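Local coordinates for BF1531-like N-terminal domain-containing protein (Bacteroides fragilis, PDB 3SLR) that is of unknown function but may hydrolyse ester bonds, this N-terminal part pairing an SGNH-hydrolase-like domain with a magnesium-binding phosphatase-type domain, at residues A[364-367]-A[368-372]; A[207-210]-A[211-214]; A[154-157]-A[158-162]; A[338-341]-A[342-345]; A[312-315]-A[316-320]. All blocks are in the same frame, centred on the assembly; numbering follows the deposited sequence. Where two conformers were deposited one is given.

Contact 1: A[364-367]-A[368-372]; sequences LEYL and YTLNL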
loop_
_atom_site.group_PDB
_atom_site.type_symbol
_atom_site.label_atom_id
_atom_site.label_comp_id
_atom_site.label_asym_id
_atom_site.label_seq_id
_atom_site.Cartn_x
_atom_site.Cartn_y
_atom_site.Cartn_z
ATOM N N LEU A 364 -12.082 6.188 -5.406
ATOM C CA LEU A 364 -10.748 5.750 -5.775
ATOM C C LEU A 364 -9.713 6.256 -4.775
ATOM O O LEU A 364 -8.865 5.489 -4.306
ATOM C CB LEU A 364 -10.422 6.179 -7.204
ATOM C CG LEU A 364 -9.292 5.425 -7.899
ATOM C CD1 LEU A 364 -9.523 3.912 -7.828
ATOM C CD2 LEU A 364 -9.172 5.887 -9.351
ATOM N N GLU A 365 -9.784 7.537 -4.424
ATOM C CA GLU A 365 -8.833 8.082 -3.459
ATOM C C GLU A 365 -8.934 7.343 -2.127
ATOM O O GLU A 365 -7.926 7.122 -1.454
ATOM C CB GLU A 365 -9.045 9.583 -3.264
ATOM C CG GLU A 365 -8.540 10.453 -4.430
ATOM C CD GLU A 365 -7.012 10.560 -4.471
ATOM O OE1 GLU A 365 -6.346 10.283 -3.443
ATOM O OE2 GLU A 365 -6.473 10.905 -5.541
ATOM N N TYR A 366 -10.148 6.945 -1.753
ATOM C CA TYR A 366 -10.326 6.136 -0.552
ATOM C C TYR A 366 -9.657 4.759 -0.689
ATOM O O TYR A 366 -8.929 4.327 0.200
ATOM C CB TYR A 366 -11.810 5.974 -0.196
ATOM C CG TYR A 366 -12.023 4.893 0.828
ATOM C CD1 TYR A 366 -11.650 5.085 2.150
ATOM C CD2 TYR A 366 -12.573 3.664 0.463
ATOM C CE1 TYR A 366 -11.824 4.080 3.106
ATOM C CE2 TYR A 366 -12.754 2.664 1.408
ATOM C CZ TYR A 366 -12.381 2.881 2.719
ATOM O OH TYR A 366 -12.562 1.872 3.646
ATOM N N LEU A 367 -9.890 4.084 -1.810
ATOM C CA LEU A 367 -9.276 2.781 -2.042
ATOM C C LEU A 367 -7.749 2.873 -2.005
ATOM O O LEU A 367 -7.069 1.954 -1.543
ATOM C CB LEU A 367 -9.763 2.170 -3.352
ATOM C CG LEU A 367 -11.248 1.812 -3.382
ATOM C CD1 LEU A 367 -11.670 1.413 -4.793
ATOM C CD2 LEU A 367 -11.570 0.685 -2.373
ATOM N N TYR A 368 -7.212 3.998 -2.462
ATOM C CA TYR A 368 -5.772 4.210 -2.391
ATOM C C TYR A 368 -5.234 4.118 -0.963
ATOM O O TYR A 368 -4.092 3.712 -0.774
ATOM C CB TYR A 368 -5.377 5.567 -2.986
ATOM C CG TYR A 368 -5.512 5.725 -4.486
ATOM C CD1 TYR A 368 -5.632 4.632 -5.338
ATOM C CD2 TYR A 368 -5.479 7.004 -5.060
ATOM C CE1 TYR A 368 -5.758 4.813 -6.733
ATOM C CE2 TYR A 368 -5.592 7.185 -6.430
ATOM C CZ TYR A 368 -5.717 6.088 -7.263
ATOM O OH TYR A 368 -5.834 6.289 -8.633
ATOM N N THR A 369 -6.039 4.511 0.032
ATOM C CA THR A 369 -5.593 4.516 1.431
ATOM C C THR A 369 -5.485 3.119 2.028
ATOM O O THR A 369 -4.880 2.938 3.085
ATOM C CB THR A 369 -6.539 5.339 2.363
ATOM O OG1 THR A 369 -7.755 4.620 2.577
ATOM C CG2 THR A 369 -6.868 6.728 1.774
ATOM N N LEU A 370 -6.075 2.138 1.357
ATOM C CA LEU A 370 -6.125 0.772 1.870
ATOM C C LEU A 370 -5.032 -0.164 1.323
ATOM O O LEU A 370 -4.783 -1.234 1.897
ATOM C CB LEU A 370 -7.504 0.172 1.573
ATOM C CG LEU A 370 -8.714 0.970 2.072
ATOM C CD1 LEU A 370 -10.017 0.260 1.691
ATOM C CD2 LEU A 370 -8.643 1.193 3.565
ATOM N N ASN A 371 -4.402 0.224 0.217
ATOM C CA ASN A 371 -3.375 -0.600 -0.435
ATOM C C ASN A 371 -3.797 -2.066 -0.526
ATOM O O ASN A 371 -3.145 -2.946 0.020
ATOM C CB ASN A 371 -2.050 -0.495 0.321
ATOM C CG ASN A 371 -0.878 -1.042 -0.479
ATOM O OD1 ASN A 371 -0.728 -0.741 -1.660
ATOM N ND2 ASN A 371 -0.046 -1.859 0.168
ATOM N N LEU A 372 -4.892 -2.325 -1.225
ATOM C CA LEU A 372 -5.521 -3.643 -1.182
ATOM C C LEU A 372 -4.728 -4.731 -1.903
ATOM O O LEU A 372 -4.859 -5.922 -1.589
ATOM C CB LEU A 372 -6.919 -3.561 -1.806
ATOM C CG LEU A 372 -7.942 -2.711 -1.047
ATOM C CD1 LEU A 372 -9.092 -2.297 -1.960
ATOM C CD2 LEU A 372 -8.459 -3.434 0.163
HETATM O O HOH W 1 -5.823 -0.185 -2.895
#
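Y366 lays its ring against L370, whose CG sits over one face while L370 CD1 reaches the hydroxyl end, 3.6 Å from Y366 OH. With CG of the tyrosine turned anti to the backbone N (chi1 167°), the ring meets the leucine four residues ahead, and P354 touches both side chains. L364 and Y368 make a second pair: CG and CD2 of L364 pack on the hydroxyl end of the Y368 ring, L364 CG 3.7 Å from Y368 CZ, while L364 O lies over its face. The carboxylate of E365 reaches the edge of that same ring, its plane 82° from the ring plane, while its OE1 forms a salt bridge with K179. This is the C-terminal end of helix 363-368, where bonds shorten from four residues to three. Y366 O takes both T369 OG1 (2.7 Å), in the carbonyl plane, and T369 N (2.9 Å), from above it; threonine suits the place because its hydroxyl folds back on the backbone. L370 N bonds to L367 O at 3.1 Å. N371 then leaves the helix with positive phi, which asparagine tolerates well. Water 1 joins L367 O to L372 N, and L367 CD2 packs 3.9 Å from L372 CD1, with L367 also resting on F261 and W264.

Contact 2: A[207-210]-A[211-214]; sequences SSRT and IDII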
loop_
_atom_site.group_PDB
_atom_site.type_symbol
_atom_site.label_atom_id
_atom_site.label_comp_id
_atom_site.label_asym_id
_atom_site.label_seq_id
_atom_site.Cartn_x
_atom_site.Cartn_y
_atom_site.Cartn_z
ATOM N N SER A 207 2.948 1.503 9.300
ATOM C CA SER A 207 3.005 0.125 9.779
ATOM C C SER A 207 2.161 -0.785 8.890
ATOM O O SER A 207 2.562 -1.905 8.574
ATOM C CB SER A 207 2.597 -0.004 11.261
ATOM O OG SER A 207 1.307 0.526 11.520
ATOM N N SER A 208 0.997 -0.302 8.478
ATOM C CA SER A 208 0.113 -1.122 7.662
ATOM C C SER A 208 0.782 -1.422 6.319
ATOM O O SER A 208 0.786 -2.555 5.858
ATOM C CB SER A 208 -1.246 -0.442 7.481
ATOM O OG SER A 208 -2.127 -1.276 6.750
ATOM N N ARG A 209 1.359 -0.400 5.704
ATOM C CA ARG A 209 2.044 -0.557 4.421
ATOM C C ARG A 209 3.309 -1.408 4.522
ATOM O O ARG A 209 3.740 -2.015 3.535
ATOM C CB ARG A 209 2.383 0.817 3.830
ATOM C CG ARG A 209 1.152 1.611 3.367
ATOM C CD ARG A 209 0.523 1.004 2.121
ATOM N NE ARG A 209 1.479 0.975 1.016
ATOM C CZ ARG A 209 1.458 1.796 -0.032
ATOM N NH1 ARG A 209 0.501 2.719 -0.156
ATOM N NH2 ARG A 209 2.395 1.683 -0.969
ATOM N N THR A 210 3.916 -1.441 5.708
ATOM C CA THR A 210 5.097 -2.273 5.929
ATOM C C THR A 210 4.671 -3.728 6.066
ATOM O O THR A 210 5.252 -4.620 5.451
ATOM C CB THR A 210 5.860 -1.819 7.178
ATOM O OG1 THR A 210 6.214 -0.443 7.013
ATOM C CG2 THR A 210 7.123 -2.639 7.390
ATOM N N ILE A 211 3.641 -3.955 6.862
ATOM C CA ILE A 211 3.151 -5.316 7.053
ATOM C C ILE A 211 2.528 -5.867 5.763
ATOM O O ILE A 211 2.610 -7.069 5.514
ATOM C CB ILE A 211 2.189 -5.440 8.257
ATOM C CG1 ILE A 211 2.921 -5.145 9.581
ATOM C CG2 ILE A 211 1.544 -6.841 8.297
ATOM C CD1 ILE A 211 4.155 -6.039 9.869
ATOM N N ASP A 212 1.937 -5.001 4.929
ATOM C CA ASP A 212 1.372 -5.464 3.659
ATOM C C ASP A 212 2.457 -6.195 2.874
ATOM O O ASP A 212 2.191 -7.203 2.213
ATOM C CB ASP A 212 0.868 -4.302 2.774
ATOM C CG ASP A 212 -0.375 -3.606 3.323
ATOM O OD1 ASP A 212 -1.119 -4.196 4.138
ATOM O OD2 ASP A 212 -0.608 -2.441 2.917
ATOM N N ILE A 213 3.678 -5.665 2.926
ATOM C CA ILE A 213 4.780 -6.236 2.153
ATOM C C ILE A 213 5.195 -7.581 2.752
ATOM O O ILE A 213 5.317 -8.570 2.042
ATOM C CB ILE A 213 5.997 -5.288 2.093
ATOM C CG1 ILE A 213 5.649 -4.051 1.248
ATOM C CG2 ILE A 213 7.203 -6.007 1.492
ATOM C CD1 ILE A 213 6.656 -2.873 1.402
ATOM N N ILE A 214 5.420 -7.600 4.058
ATOM C CA ILE A 214 5.764 -8.841 4.741
ATOM C C ILE A 214 4.728 -9.933 4.472
ATOM O O ILE A 214 5.087 -11.048 4.096
ATOM C CB ILE A 214 5.943 -8.597 6.242
ATOM C CG1 ILE A 214 7.165 -7.708 6.460
ATOM C CG2 ILE A 214 6.067 -9.926 6.993
ATOM C CD1 ILE A 214 7.505 -7.454 7.903
HETATM O O HOH W 2 -2.128 -0.935 4.072
#
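S207 offers its carbonyl to the next turn of helix 203-217, where I211 N donates to S207 O at 2.9 Å, and CG1 of the isoleucine lies against the same oxygen. The small serine hydroxyl turns away to E43 and to P204 O, as befits a polar residue buried beside helix 34-46. S208 comes next: its carbonyl receives D212 N at 2.9 Å, tilted from the carbonyl plane, and the carboxylate of D212 folds back towards this oxygen, leaving S208 O and D212 OD1 3.0 Å apart. The S208 hydroxyl holds water 2, which also approaches D212 OD2, although that second distance is too short to be trusted; N371 ND2 bonds to the same OD2.

R209 bends at chi2 (-71°), which sets its aliphatic CD 3.7 Å from D212 OD2, while a further bend at chi3 turns NE and the guanidinium, which carries on beyond the carboxylate. R209 NE remains 4.4 Å from D212 OD2, so the opposite charges are close without forming a salt bridge. T210 closes the segment. Its carbonyl accepts I214 N at 3.3 Å, in the carbonyl plane, and I213 N more weakly, while T210 OG1 bonds to I206 O and to Y126 OH, a threonine's way of burying a polar atom. The isoleucines I213 and I214 present branched faces to strand 122-126.

Two acceptors as close as S208 O and D212 OD1 would repel each other alone; R47, in a salt bridge to D212 OD1 and a weak bond to S208 O, would offset this and, with R209 nearby, would favour a charged aspartate.

Contact 3: A[154-157]-A[158-162]; sequences LNYE and LMNIS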
loop_
_atom_site.group_PDB
_atom_site.type_symbol
_atom_site.label_atom_id
_atom_site.label_comp_id
_atom_site.label_asym_id
_atom_site.label_seq_id
_atom_site.Cartn_x
_atom_site.Cartn_y
_atom_site.Cartn_z
ATOM N N LEU A 154 18.149 9.645 -6.689
ATOM C CA LEU A 154 18.158 8.572 -5.694
ATOM C C LEU A 154 16.907 7.684 -5.772
ATOM O O LEU A 154 17.015 6.464 -5.790
ATOM C CB LEU A 154 18.323 9.153 -4.288
ATOM C CG LEU A 154 18.302 8.214 -3.075
ATOM C CD1 LEU A 154 19.365 7.129 -3.193
ATOM C CD2 LEU A 154 18.505 9.024 -1.805
ATOM N N ASN A 155 15.722 8.288 -5.813
ATOM C CA ASN A 155 14.494 7.489 -5.805
ATOM C C ASN A 155 14.356 6.655 -7.068
ATOM O O ASN A 155 13.860 5.519 -7.034
ATOM C CB ASN A 155 13.257 8.368 -5.605
ATOM C CG ASN A 155 13.009 8.681 -4.154
ATOM O OD1 ASN A 155 13.166 7.816 -3.295
ATOM N ND2 ASN A 155 12.649 9.928 -3.859
ATOM N N TYR A 156 14.801 7.218 -8.185
ATOM C CA TYR A 156 14.780 6.496 -9.454
ATOM C C TYR A 156 15.706 5.284 -9.406
ATOM O O TYR A 156 15.297 4.167 -9.718
ATOM C CB TYR A 156 15.153 7.421 -10.619
ATOM C CG TYR A 156 15.339 6.696 -11.942
ATOM C CD1 TYR A 156 14.279 6.038 -12.558
ATOM C CD2 TYR A 156 16.581 6.675 -12.569
ATOM C CE1 TYR A 156 14.454 5.369 -13.765
ATOM C CE2 TYR A 156 16.768 6.015 -13.766
ATOM C CZ TYR A 156 15.703 5.364 -14.359
ATOM O OH TYR A 156 15.909 4.715 -15.547
ATOM N N GLU A 157 16.950 5.499 -8.995
ATOM C CA GLU A 157 17.913 4.398 -8.943
ATOM C C GLU A 157 17.558 3.346 -7.891
ATOM O O GLU A 157 17.864 2.173 -8.064
ATOM C CB GLU A 157 19.334 4.924 -8.717
ATOM C CG GLU A 157 19.861 5.777 -9.867
ATOM C CD GLU A 157 19.916 5.038 -11.203
ATOM O OE1 GLU A 157 19.761 3.793 -11.231
ATOM O OE2 GLU A 157 20.116 5.713 -12.235
ATOM N N LEU A 158 16.913 3.761 -6.802
ATOM C CA LEU A 158 16.432 2.802 -5.817
ATOM C C LEU A 158 15.471 1.822 -6.458
ATOM O O LEU A 158 15.477 0.634 -6.143
ATOM C CB LEU A 158 15.732 3.505 -4.652
ATOM C CG LEU A 158 16.601 4.041 -3.523
ATOM C CD1 LEU A 158 15.720 4.845 -2.573
ATOM C CD2 LEU A 158 17.300 2.887 -2.796
HETATM N N MSE A 159 14.629 2.311 -7.358
HETATM C CA MSE A 159 13.708 1.395 -8.025
HETATM C C MSE A 159 14.458 0.393 -8.903
HETATM O O MSE A 159 14.103 -0.793 -8.964
HETATM C CB MSE A 159 12.659 2.172 -8.814
HETATM C CG MSE A 159 11.801 3.019 -7.903
HETATM SE SE MSE A 159 10.207 3.701 -8.823
HETATM C CE MSE A 159 9.536 4.856 -7.372
ATOM N N ASN A 160 15.504 0.865 -9.573
ATOM C CA ASN A 160 16.353 -0.020 -10.357
ATOM C C ASN A 160 17.063 -1.052 -9.479
ATOM O O ASN A 160 17.193 -2.211 -9.867
ATOM C CB ASN A 160 17.340 0.779 -11.212
ATOM C CG ASN A 160 16.638 1.616 -12.275
ATOM O OD1 ASN A 160 15.551 1.263 -12.733
ATOM N ND2 ASN A 160 17.255 2.734 -12.664
ATOM N N ILE A 161 17.493 -0.649 -8.285
ATOM C CA ILE A 161 18.055 -1.621 -7.349
ATOM C C ILE A 161 17.029 -2.703 -6.999
ATOM O O ILE A 161 17.362 -3.891 -6.963
ATOM C CB ILE A 161 18.604 -0.955 -6.070
ATOM C CG1 ILE A 161 19.848 -0.129 -6.397
ATOM C CG2 ILE A 161 18.949 -2.008 -5.006
ATOM C CD1 ILE A 161 20.349 0.673 -5.217
ATOM N N SER A 162 15.774 -2.312 -6.776
ATOM C CA SER A 162 14.747 -3.309 -6.450
ATOM C C SER A 162 14.516 -4.292 -7.588
ATOM O O SER A 162 14.100 -5.428 -7.356
ATOM C CB SER A 162 13.423 -2.659 -6.015
ATOM O OG SER A 162 12.712 -2.126 -7.123
#
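N160 ND2 is held between two residues of the preceding turn. It donates to E157 OE1 at 3.1 Å, an almost straight bond (168°) that leaves in the plane of the amide but arrives from above the plane of the carboxylate. The same nitrogen also stands over one face of the Y156 ring, near its rim, at 3.5 Å from Y156 CZ. Amide and ring are almost perpendicular, 79° between their planes, so it is the nitrogen end of the group that is directed at the ring, where the electron-rich face would favour it. Two torsions set this up: the tyrosine CG stands anti to the backbone N (chi1 172°), which carries the ring towards the next turn, and E157 bends at chi2 so that its carboxylate curls back to the amide. Asparagine suits the position, being short enough to stay close to the helix while offering N-H groups to both neighbours.

The helical bonds beneath are uneven. L158 N to L154 O and I161 N to E157 O are both 2.9 Å, whereas Y156 O receives only weak bonds from M159 N and N160 N. S162 OG folds back on M159 O at 2.7 Å, a common way for a helical serine to satisfy its hydroxyl.

On the buried side, L154 CD1 meets L158 CG at 4.2 Å. The partly exposed N155 bonds through ND2 to Y128 O. L154, E157 and I161 rest on L109 of helix 104-118, while selenomethionine M159, I161 and S162 touch strand 168-171, an edge strand of the five-stranded parallel sheet in the SGNH-hydrolase-like FkbH N-terminal domain.

Contact 4: A[338-341]-A[342-345]; sequences PFER and NMVR
N342 folds over the carbonyl of P338: its backbone N donates to P338 O at 2.9 Å, and its CG lies only 3.1 Å from that oxygen. N-H groups in a first turn have no helical acceptor, so proline's lack of one costs helix 338-347 nothing. M343, a selenomethionine, donates its N to F339 O (3.0 Å) and sets CG beside E340 O; with chi1 at an unusual 93° and further bends at chi2 and chi3, the chain leads away to place SE against A314. V344 N reaches E340 O at 3.0 Å, and methyl CG2 of the branched side chain packs on that oxygen. R345 N bonds to R341 O at 2.9 Å, and its extended side chain runs alongside that of R341, pointing the same way, with the guanidinium planes 61° apart. Water 3 accepts from R341 NE and R345 NH1, each at 2.9 Å. The two arginines are gathered round E355, each in a salt bridge to one of its oxygens; R341 NH1 also holds D335 O, and R345 NH2 holds V353 O. E340, salt-bridged to K280, lies close to the magnesium site. The helix follows strand 331-334 and the aspartates D335 and D336, with V344 wedged against K313 and I317 of helix 313-324.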
loop_
_atom_site.group_PDB
_atom_site.type_symbol
_atom_site.label_atom_id
_atom_site.label_comp_id
_atom_site.label_asym_id
_atom_site.label_seq_id
_atom_site.Cartn_x
_atom_site.Cartn_y
_atom_site.Cartn_z
ATOM N N PRO A 338 -24.435 -0.102 2.104
ATOM C CA PRO A 338 -23.887 -0.473 3.419
ATOM C C PRO A 338 -24.465 -1.772 3.977
ATOM O O PRO A 338 -23.767 -2.501 4.682
ATOM C CB PRO A 338 -24.288 0.704 4.317
ATOM C CG PRO A 338 -25.420 1.372 3.596
ATOM C CD PRO A 338 -25.111 1.203 2.143
ATOM N N PHE A 339 -25.729 -2.043 3.677
ATOM C CA PHE A 339 -26.366 -3.281 4.123
ATOM C C PHE A 339 -25.769 -4.503 3.433
ATOM O O PHE A 339 -25.560 -5.532 4.072
ATOM C CB PHE A 339 -27.878 -3.225 3.905
ATOM C CG PHE A 339 -28.541 -2.063 4.585
ATOM C CD1 PHE A 339 -28.870 -2.126 5.932
ATOM C CD2 PHE A 339 -28.833 -0.904 3.879
ATOM C CE1 PHE A 339 -29.480 -1.052 6.562
ATOM C CE2 PHE A 339 -29.442 0.168 4.504
ATOM C CZ PHE A 339 -29.767 0.092 5.846
ATOM N N GLU A 340 -25.493 -4.393 2.137
ATOM C CA GLU A 340 -24.812 -5.465 1.411
ATOM C C GLU A 340 -23.405 -5.686 1.979
ATOM O O GLU A 340 -22.997 -6.829 2.233
ATOM C CB GLU A 340 -24.737 -5.167 -0.094
ATOM C CG GLU A 340 -26.086 -5.059 -0.829
ATOM C CD GLU A 340 -26.814 -6.400 -0.970
ATOM O OE1 GLU A 340 -26.392 -7.380 -0.327
ATOM O OE2 GLU A 340 -27.810 -6.467 -1.729
ATOM N N ARG A 341 -22.663 -4.598 2.182
ATOM C CA ARG A 341 -21.328 -4.700 2.759
ATOM C C ARG A 341 -21.361 -5.391 4.111
ATOM O O ARG A 341 -20.575 -6.299 4.366
ATOM C CB ARG A 341 -20.697 -3.325 2.928
ATOM C CG ARG A 341 -20.466 -2.592 1.626
ATOM C CD ARG A 341 -19.474 -1.454 1.825
ATOM N NE ARG A 341 -19.987 -0.391 2.688
ATOM C CZ ARG A 341 -20.525 0.743 2.231
ATOM N NH1 ARG A 341 -20.639 0.951 0.931
ATOM N NH2 ARG A 341 -20.954 1.670 3.078
ATOM N N ASN A 342 -22.265 -4.942 4.978
ATOM C CA ASN A 342 -22.349 -5.449 6.341
ATOM C C ASN A 342 -22.729 -6.921 6.407
ATOM O O ASN A 342 -22.202 -7.677 7.222
ATOM C CB ASN A 342 -23.322 -4.609 7.172
ATOM C CG ASN A 342 -22.762 -3.239 7.514
ATOM O OD1 ASN A 342 -21.639 -2.906 7.135
ATOM N ND2 ASN A 342 -23.546 -2.432 8.222
HETATM N N MSE A 343 -23.634 -7.339 5.540
HETATM C CA MSE A 343 -24.011 -8.740 5.536
HETATM C C MSE A 343 -22.887 -9.643 4.992
HETATM O O MSE A 343 -22.653 -10.725 5.534
HETATM C CB MSE A 343 -25.354 -8.955 4.840
HETATM C CG MSE A 343 -25.276 -9.286 3.374
HETATM SE SE MSE A 343 -25.442 -11.204 3.089
HETATM C CE MSE A 343 -27.058 -11.552 4.127
ATOM N N VAL A 344 -22.171 -9.205 3.954
ATOM C CA VAL A 344 -21.037 -9.999 3.487
ATOM C C VAL A 344 -19.951 -10.068 4.573
ATOM O O VAL A 344 -19.333 -11.114 4.781
ATOM C CB VAL A 344 -20.466 -9.490 2.137
ATOM C CG1 VAL A 344 -19.144 -10.168 1.813
ATOM C CG2 VAL A 344 -21.468 -9.723 1.013
ATOM N N ARG A 345 -19.734 -8.961 5.283
ATOM C CA ARG A 345 -18.758 -8.943 6.371
ATOM C C ARG A 345 -19.073 -9.971 7.438
ATOM O O ARG A 345 -18.185 -10.684 7.910
ATOM C CB ARG A 345 -18.723 -7.582 7.045
ATOM C CG ARG A 345 -18.029 -6.536 6.254
ATOM C CD ARG A 345 -17.491 -5.456 7.165
ATOM N NE ARG A 345 -17.087 -4.310 6.375
ATOM C CZ ARG A 345 -17.889 -3.292 6.088
ATOM N NH1 ARG A 345 -19.127 -3.277 6.559
ATOM N NH2 ARG A 345 -17.451 -2.286 5.348
HETATM O O HOH W 3 -20.599 -0.999 5.475
#

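Contact 5: A[312-315]-A[316-320]; sequences NKAD and NIRTI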
loop_
_atom_site.group_PDB
_atom_site.type_symbol
_atom_site.label_atom_id
_atom_site.label_comp_id
_atom_site.label_asym_id
_atom_site.label_seq_id
_atom_site.Cartn_x
_atom_site.Cartn_y
_atom_site.Cartn_z
ATOM N N ASN A 312 -29.171 -13.668 -1.832
ATOM C CA ASN A 312 -28.273 -12.922 -0.957
ATOM C C ASN A 312 -26.833 -13.022 -1.455
ATOM O O ASN A 312 -26.420 -14.041 -2.010
ATOM C CB ASN A 312 -28.393 -13.402 0.492
ATOM C CG ASN A 312 -27.703 -14.732 0.727
ATOM O OD1 ASN A 312 -26.491 -14.787 0.948
ATOM N ND2 ASN A 312 -28.472 -15.814 0.691
ATOM N N LYS A 313 -26.067 -11.951 -1.282
ATOM C CA LYS A 313 -24.729 -11.914 -1.852
ATOM C C LYS A 313 -23.746 -12.860 -1.142
ATOM O O LYS A 313 -22.795 -13.344 -1.754
ATOM C CB LYS A 313 -24.218 -10.477 -1.900
ATOM C CG LYS A 313 -25.079 -9.614 -2.804
ATOM C CD LYS A 313 -24.403 -8.306 -3.151
ATOM C CE LYS A 313 -25.206 -7.559 -4.193
ATOM N NZ LYS A 313 -24.385 -6.534 -4.886
ATOM N N ALA A 314 -23.996 -13.148 0.130
ATOM C CA ALA A 314 -23.143 -14.095 0.852
ATOM C C ALA A 314 -23.094 -15.444 0.131
ATOM O O ALA A 314 -22.011 -15.977 -0.130
ATOM C CB ALA A 314 -23.614 -14.267 2.284
ATOM N N ASP A 315 -24.268 -15.992 -0.199
ATOM C CA ASP A 315 -24.348 -17.262 -0.915
ATOM C C ASP A 315 -23.664 -17.152 -2.271
ATOM O O ASP A 315 -22.936 -18.054 -2.693
ATOM C CB ASP A 315 -25.807 -17.695 -1.124
ATOM C CG ASP A 315 -26.465 -18.219 0.149
ATOM O OD1 ASP A 315 -25.761 -18.487 1.141
ATOM O OD2 ASP A 315 -27.703 -18.382 0.146
ATOM N N ASN A 316 -23.907 -16.037 -2.961
ATOM C CA ASN A 316 -23.305 -15.818 -4.270
ATOM C C ASN A 316 -21.781 -15.767 -4.216
ATOM O O ASN A 316 -21.103 -16.308 -5.091
ATOM C CB ASN A 316 -23.887 -14.564 -4.933
ATOM C CG ASN A 316 -25.290 -14.794 -5.482
ATOM O OD1 ASN A 316 -25.673 -15.928 -5.774
ATOM N ND2 ASN A 316 -26.063 -13.715 -5.622
ATOM N N ILE A 317 -21.240 -15.138 -3.183
ATOM C CA ILE A 317 -19.787 -15.103 -3.023
ATOM C C ILE A 317 -19.198 -16.495 -2.746
ATOM O O ILE A 317 -18.104 -16.819 -3.213
ATOM C CB ILE A 317 -19.354 -14.067 -1.984
ATOM C CG1 ILE A 317 -19.643 -12.662 -2.531
ATOM C CG2 ILE A 317 -17.858 -14.222 -1.650
ATOM C CD1 ILE A 317 -19.458 -11.553 -1.516
ATOM N N ARG A 318 -19.922 -17.322 -2.004
ATOM C CA ARG A 318 -19.490 -18.704 -1.837
ATOM C C ARG A 318 -19.437 -19.401 -3.192
ATOM O O ARG A 318 -18.485 -20.123 -3.489
ATOM C CB ARG A 318 -20.389 -19.447 -0.848
ATOM C CG ARG A 318 -20.395 -18.808 0.532
ATOM C CD ARG A 318 -21.189 -19.618 1.550
ATOM N NE ARG A 318 -21.384 -18.836 2.766
ATOM C CZ ARG A 318 -22.486 -18.151 3.047
ATOM N NH1 ARG A 318 -23.511 -18.166 2.212
ATOM N NH2 ARG A 318 -22.568 -17.460 4.174
ATOM N N THR A 319 -20.441 -19.152 -4.030
ATOM C CA THR A 319 -20.472 -19.733 -5.365
ATOM C C THR A 319 -19.241 -19.306 -6.159
ATOM O O THR A 319 -18.555 -20.129 -6.769
ATOM C CB THR A 319 -21.766 -19.351 -6.115
ATOM O OG1 THR A 319 -22.887 -19.935 -5.440
ATOM C CG2 THR A 319 -21.724 -19.858 -7.546
ATOM N N ILE A 320 -18.955 -18.009 -6.131
ATOM C CA ILE A 320 -17.773 -17.478 -6.786
ATOM C C ILE A 320 -16.482 -18.118 -6.247
ATOM O O ILE A 320 -15.630 -18.559 -7.021
ATOM C CB ILE A 320 -17.712 -15.947 -6.639
ATOM C CG1 ILE A 320 -18.829 -15.308 -7.471
ATOM C CG2 ILE A 320 -16.338 -15.441 -7.069
ATOM C CD1 ILE A 320 -19.108 -13.867 -7.125
#
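D315 and R318 carry the charged interaction, a salt bridge from D315 OD1 to R318 NH1 along the edge of the guanidinium, with carboxylate and guanidinium planes 57° apart. R318 was modelled in two conformers, so the very short length of this bridge is doubtful. R318 CG stands anti to the carbonyl carbon (chi1 -60°) and the chain runs extended to NE, bringing the group back over A314; A314 CB is 3.9 Å from R318 NH2, and the small alanine leaves room for it. R318 NH2 also holds H347 O.

Capping bonds come next. N312 sits at the N-cap, where its OD1 receives D315 N at 2.8 Å, from above the carbonyl plane, and ND2 returns a weak bond to D315 OD2. Asparagine suits because one side chain supplies both acceptor and donor, while D315 places negative charge in the first turn, which would be favourable to the helix dipole.

Behind the cap, helix 313-324 packs against the phosphatase-type sheet of a HAD-like fold. K313 opens it with NZ in a salt bridge to D335 and bonded to C278 O. The K313 side chain comes within about 4 Å of a bound magnesium ion (nearest atoms), a position consistent with the motif III lysine of HAD enzymes.

The backbone bonds run as usual: I317 N to K313 O at 2.8 Å, R318 N to A314 O at 3.1 Å, and T319 N to D315 O at 3.0 Å. N316 N gives N312 O a weaker bond, while its side-chain ND2 bonds to N309 OD1 of strand 305-309. Methylene CG1 of I317 packs 3.3 Å from K313 O, the oxygen its own N bonds to, and I317 also touches F328.

How the contacts relate
From the N terminus the order is contact 3, then 2, 5, 4 and 1. All are local, joining neighbouring turns, so none closes a long loop and none nests or crosses. Contacts 3 and 2 lie on helices 147-164 and 203-217 of the FkbH N-terminal domain, beside its five-stranded parallel sheet. Contacts 5 and 4 belong to the phosphatase-type domain with its four-stranded sheet, on adjacent helices that touch through K313, A314 and I317 with E340, M343 and V344; of these, K313 and E340 lie near the magnesium site. Contact 1 closes the series at the end of helix 363-368, about 14 Å centre to centre from contact 2, where N371 probably bonds to D212, linking the two domains.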